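Long-range contact in beta-galactosidase (Bacillus circulans subsp. alkalophilus, PDB 3TTY), which hydrolyses terminal beta-galactosidic bonds, working as a trimeric glycoside hydrolase built around a TIM barrel: residues 159-164 against 196-201. Numbering follows the deposited sequence.
Sequences NCEKQF and EIVAPN. With ZN (zinc ion), chain G.
The carboxylate of E161 takes the backbone N-H of A199: N to OE1 is 2.8 Å and nearly straight at 168°, received on the anti lone pair, turned away from OE2. With CG anti to the backbone N (chi1 -163°) and an extended chain beyond it, E161 runs beside V198, the two side chains pointing the same way, and OE1 lies 3.4 Å from V198 CB. The same OE1 forms a salt bridge with K107 of a second subunit, so one buried oxygen serves both the loop and the trimer interface. An alanine at E161 would probably leave the A199 N-H and that lysine without their shared acceptor. The helix 158-172 and the loop 196-201 both belong to the long excursion between barrel strands 142-146 and 249-253, on the outside of the TIM barrel. Apolar packing follows one helical turn on, where F164 crosses I197 at about a right angle, CE2 to CG2 at 4.1 Å; V198 O sits at the ring edge, and Y221 of helix 215-243 meets the ring edge-to-face. Metal binding lies near the start of the same helix: C160 SG binds zinc at 2.3 Å, with C115, C155 and C157 completing a four-cysteine site.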
ATOM      1  N   ASN A 159      27.314 -13.216  -0.351  1.00 15.10           N
ATOM      2  CA  ASN A 159      27.622 -14.632  -0.241  1.00 16.44           C
ATOM      3  C   ASN A 159      26.581 -15.515  -0.916  1.00 17.64           C
ATOM      4  O   ASN A 159      26.924 -16.500  -1.581  1.00 18.03           O
ATOM      5  CB  ASN A 159      27.858 -15.019   1.224  1.00 15.99           C
ATOM      6  CG  ASN A 159      29.157 -14.436   1.762  1.00 21.73           C
ATOM      7  OD1 ASN A 159      30.088 -14.180   0.994  1.00 26.56           O
ATOM      8  ND2 ASN A 159      29.222 -14.204   3.061  1.00 16.38           N
ATOM      9  N   CYS A 160      25.309 -15.160  -0.758  1.00 15.74           N
ATOM     10  CA  CYS A 160      24.260 -15.891  -1.441  1.00 13.39           C
ATOM     11  C   CYS A 160      24.413 -15.688  -2.934  1.00 16.03           C
ATOM     12  O   CYS A 160      24.246 -16.621  -3.705  1.00 16.18           O
ATOM     13  CB  CYS A 160      22.870 -15.463  -0.966  1.00 11.80           C
ATOM     14  SG  CYS A 160      22.427 -16.171   0.636  1.00 16.93           S
ATOM     15  N   GLU A 161      24.755 -14.470  -3.338  1.00 14.79           N
ATOM     16  CA  GLU A 161      24.864 -14.161  -4.757  1.00 16.91           C
ATOM     17  C   GLU A 161      25.980 -14.995  -5.389  1.00 17.76           C
ATOM     18  O   GLU A 161      25.770 -15.650  -6.416  1.00 15.89           O
ATOM     19  CB  GLU A 161      25.103 -12.665  -4.973  1.00 16.40           C
ATOM     20  CG  GLU A 161      24.832 -12.193  -6.379  1.00 19.13           C
ATOM     21  CD  GLU A 161      24.596 -10.696  -6.445  1.00 21.27           C
ATOM     22  OE1 GLU A 161      23.466 -10.296  -6.808  1.00 17.30           O
ATOM     23  OE2 GLU A 161      25.540  -9.930  -6.131  1.00 24.83           O
ATOM     24  N   LYS A 162      27.155 -14.996  -4.758  1.00 14.63           N
ATOM     25  CA  LYS A 162      28.265 -15.812  -5.246  1.00 17.25           C
ATOM     26  C   LYS A 162      27.922 -17.296  -5.244  1.00 17.33           C
ATOM     27  O   LYS A 162      28.280 -18.038  -6.159  1.00 17.13           O
ATOM     28  CB  LYS A 162      29.511 -15.605  -4.401  1.00 15.91           C
ATOM     29  CG  LYS A 162      30.089 -14.205  -4.427  1.00 16.81           C
ATOM     30  CD  LYS A 162      31.281 -14.192  -3.507  1.00 20.47           C
ATOM     31  CE  LYS A 162      31.789 -12.804  -3.202  1.00 28.37           C
ATOM     32  NZ  LYS A 162      32.758 -12.921  -2.065  1.00 27.73           N
ATOM     33  N   GLN A 163      27.238 -17.735  -4.202  1.00 17.48           N
ATOM     34  CA  GLN A 163      26.935 -19.151  -4.092  1.00 18.23           C
ATOM     35  C   GLN A 163      25.828 -19.521  -5.086  1.00 16.40           C
ATOM     36  O   GLN A 163      25.814 -20.625  -5.620  1.00 19.36           O
ATOM     37  CB  GLN A 163      26.600 -19.519  -2.643  1.00 14.76           C
ATOM     38  CG  GLN A 163      26.442 -21.002  -2.391  1.00 21.10           C
ATOM     39  CD  GLN A 163      27.653 -21.838  -2.830  1.00 27.69           C
ATOM     40  OE1 GLN A 163      28.812 -21.385  -2.792  1.00 20.61           O
ATOM     41  NE2 GLN A 163      27.380 -23.074  -3.238  1.00 17.45           N
ATOM     42  N   PHE A 164      24.927 -18.583  -5.366  1.00 13.68           N
ATOM     43  CA  PHE A 164      23.958 -18.750  -6.450  1.00 15.99           C
ATOM     44  C   PHE A 164      24.649 -19.158  -7.765  1.00 16.78           C
ATOM     45  O   PHE A 164      24.175 -20.038  -8.490  1.00 14.26           O
ATOM     46  CB  PHE A 164      23.173 -17.451  -6.665  1.00 14.50           C
ATOM     47  CG  PHE A 164      22.029 -17.574  -7.650  1.00 14.43           C
ATOM     48  CD1 PHE A 164      21.218 -18.708  -7.669  1.00 15.16           C
ATOM     49  CD2 PHE A 164      21.740 -16.537  -8.528  1.00 13.96           C
ATOM     50  CE1 PHE A 164      20.147 -18.810  -8.565  1.00 14.32           C
ATOM     51  CE2 PHE A 164      20.675 -16.628  -9.415  1.00 13.16           C
ATOM     52  CZ  PHE A 164      19.877 -17.762  -9.440  1.00 11.45           C
ATOM     53  N   GLU A 196      28.273 -12.181 -14.177  1.00 19.73           N
ATOM     54  CA  GLU A 196      27.339 -11.188 -14.699  1.00 15.58           C
ATOM     55  C   GLU A 196      25.913 -11.416 -14.177  1.00 19.86           C
ATOM     56  O   GLU A 196      25.049 -10.541 -14.274  1.00 16.82           O
ATOM     57  CB  GLU A 196      27.338 -11.236 -16.221  1.00 15.30           C
ATOM     58  CG  GLU A 196      28.603 -10.688 -16.846  1.00 15.84           C
ATOM     59  CD  GLU A 196      28.765 -11.128 -18.288  1.00 19.83           C
ATOM     60  OE1 GLU A 196      27.779 -11.636 -18.874  1.00 14.55           O
ATOM     61  OE2 GLU A 196      29.885 -10.971 -18.827  1.00 18.66           O
ATOM     62  N   ILE A 197      25.682 -12.613 -13.644  1.00 16.59           N
ATOM     63  CA  ILE A 197      24.404 -13.012 -13.080  1.00 16.65           C
ATOM     64  C   ILE A 197      24.244 -12.420 -11.679  1.00 19.56           C
ATOM     65  O   ILE A 197      25.161 -12.515 -10.857  1.00 16.93           O
ATOM     66  CB  ILE A 197      24.355 -14.551 -12.975  1.00 16.39           C
ATOM     67  CG1 ILE A 197      24.502 -15.165 -14.364  1.00 17.78           C
ATOM     68  CG2 ILE A 197      23.084 -15.020 -12.277  1.00 18.36           C
ATOM     69  CD1 ILE A 197      24.893 -16.638 -14.350  1.00 19.64           C
ATOM     70  N   VAL A 198      23.100 -11.794 -11.405  1.00 16.98           N
ATOM     71  CA  VAL A 198      22.867 -11.267 -10.064  1.00 13.34           C
ATOM     72  C   VAL A 198      21.632 -11.908  -9.427  1.00 17.47           C
ATOM     73  O   VAL A 198      20.813 -12.520 -10.117  1.00 14.84           O
ATOM     74  CB  VAL A 198      22.745  -9.744 -10.054  1.00 16.65           C
ATOM     75  CG1 VAL A 198      24.079  -9.091 -10.471  1.00 14.29           C
ATOM     76  CG2 VAL A 198      21.600  -9.294 -10.945  1.00 16.22           C
ATOM     77  N   ALA A 199      21.514 -11.802  -8.108  1.00 15.11           N
ATOM     78  CA  ALA A 199      20.322 -12.305  -7.435  1.00 12.85           C
ATOM     79  C   ALA A 199      19.144 -11.442  -7.850  1.00 13.39           C
ATOM     80  O   ALA A 199      19.292 -10.238  -8.007  1.00 13.07           O
ATOM     81  CB  ALA A 199      20.505 -12.256  -5.930  1.00 14.02           C
ATOM     82  N   PRO A 200      17.970 -12.058  -8.036  1.00 14.87           N
ATOM     83  CA  PRO A 200      16.783 -11.307  -8.428  1.00 13.50           C
ATOM     84  C   PRO A 200      16.037 -10.742  -7.223  1.00 13.44           C
ATOM     85  O   PRO A 200      15.440 -11.486  -6.464  1.00 15.67           O
ATOM     86  CB  PRO A 200      15.920 -12.369  -9.129  1.00 15.63           C
ATOM     87  CG  PRO A 200      16.293 -13.670  -8.446  1.00 14.54           C
ATOM     88  CD  PRO A 200      17.709 -13.510  -7.934  1.00 16.50           C
ATOM     89  N   ASN A 201      16.089  -9.430  -7.048  1.00 16.79           N
ATOM     90  CA  ASN A 201      15.266  -8.753  -6.049  1.00 17.58           C
ATOM     91  C   ASN A 201      14.919  -7.367  -6.572  1.00 14.52           C
ATOM     92  O   ASN A 201      14.961  -7.142  -7.774  1.00 13.86           O
ATOM     93  CB  ASN A 201      15.952  -8.717  -4.671  1.00 15.28           C
ATOM     94  CG  ASN A 201      17.251  -7.935  -4.680  1.00 15.42           C
ATOM     95  OD1 ASN A 201      17.587  -7.282  -5.661  1.00 16.34           O
ATOM     96  ND2 ASN A 201      17.976  -7.979  -3.565  1.00 16.08           N
TER
HETATM   97 ZN    ZN G 676      22.986 -14.592   2.220  1.00 17.89          ZN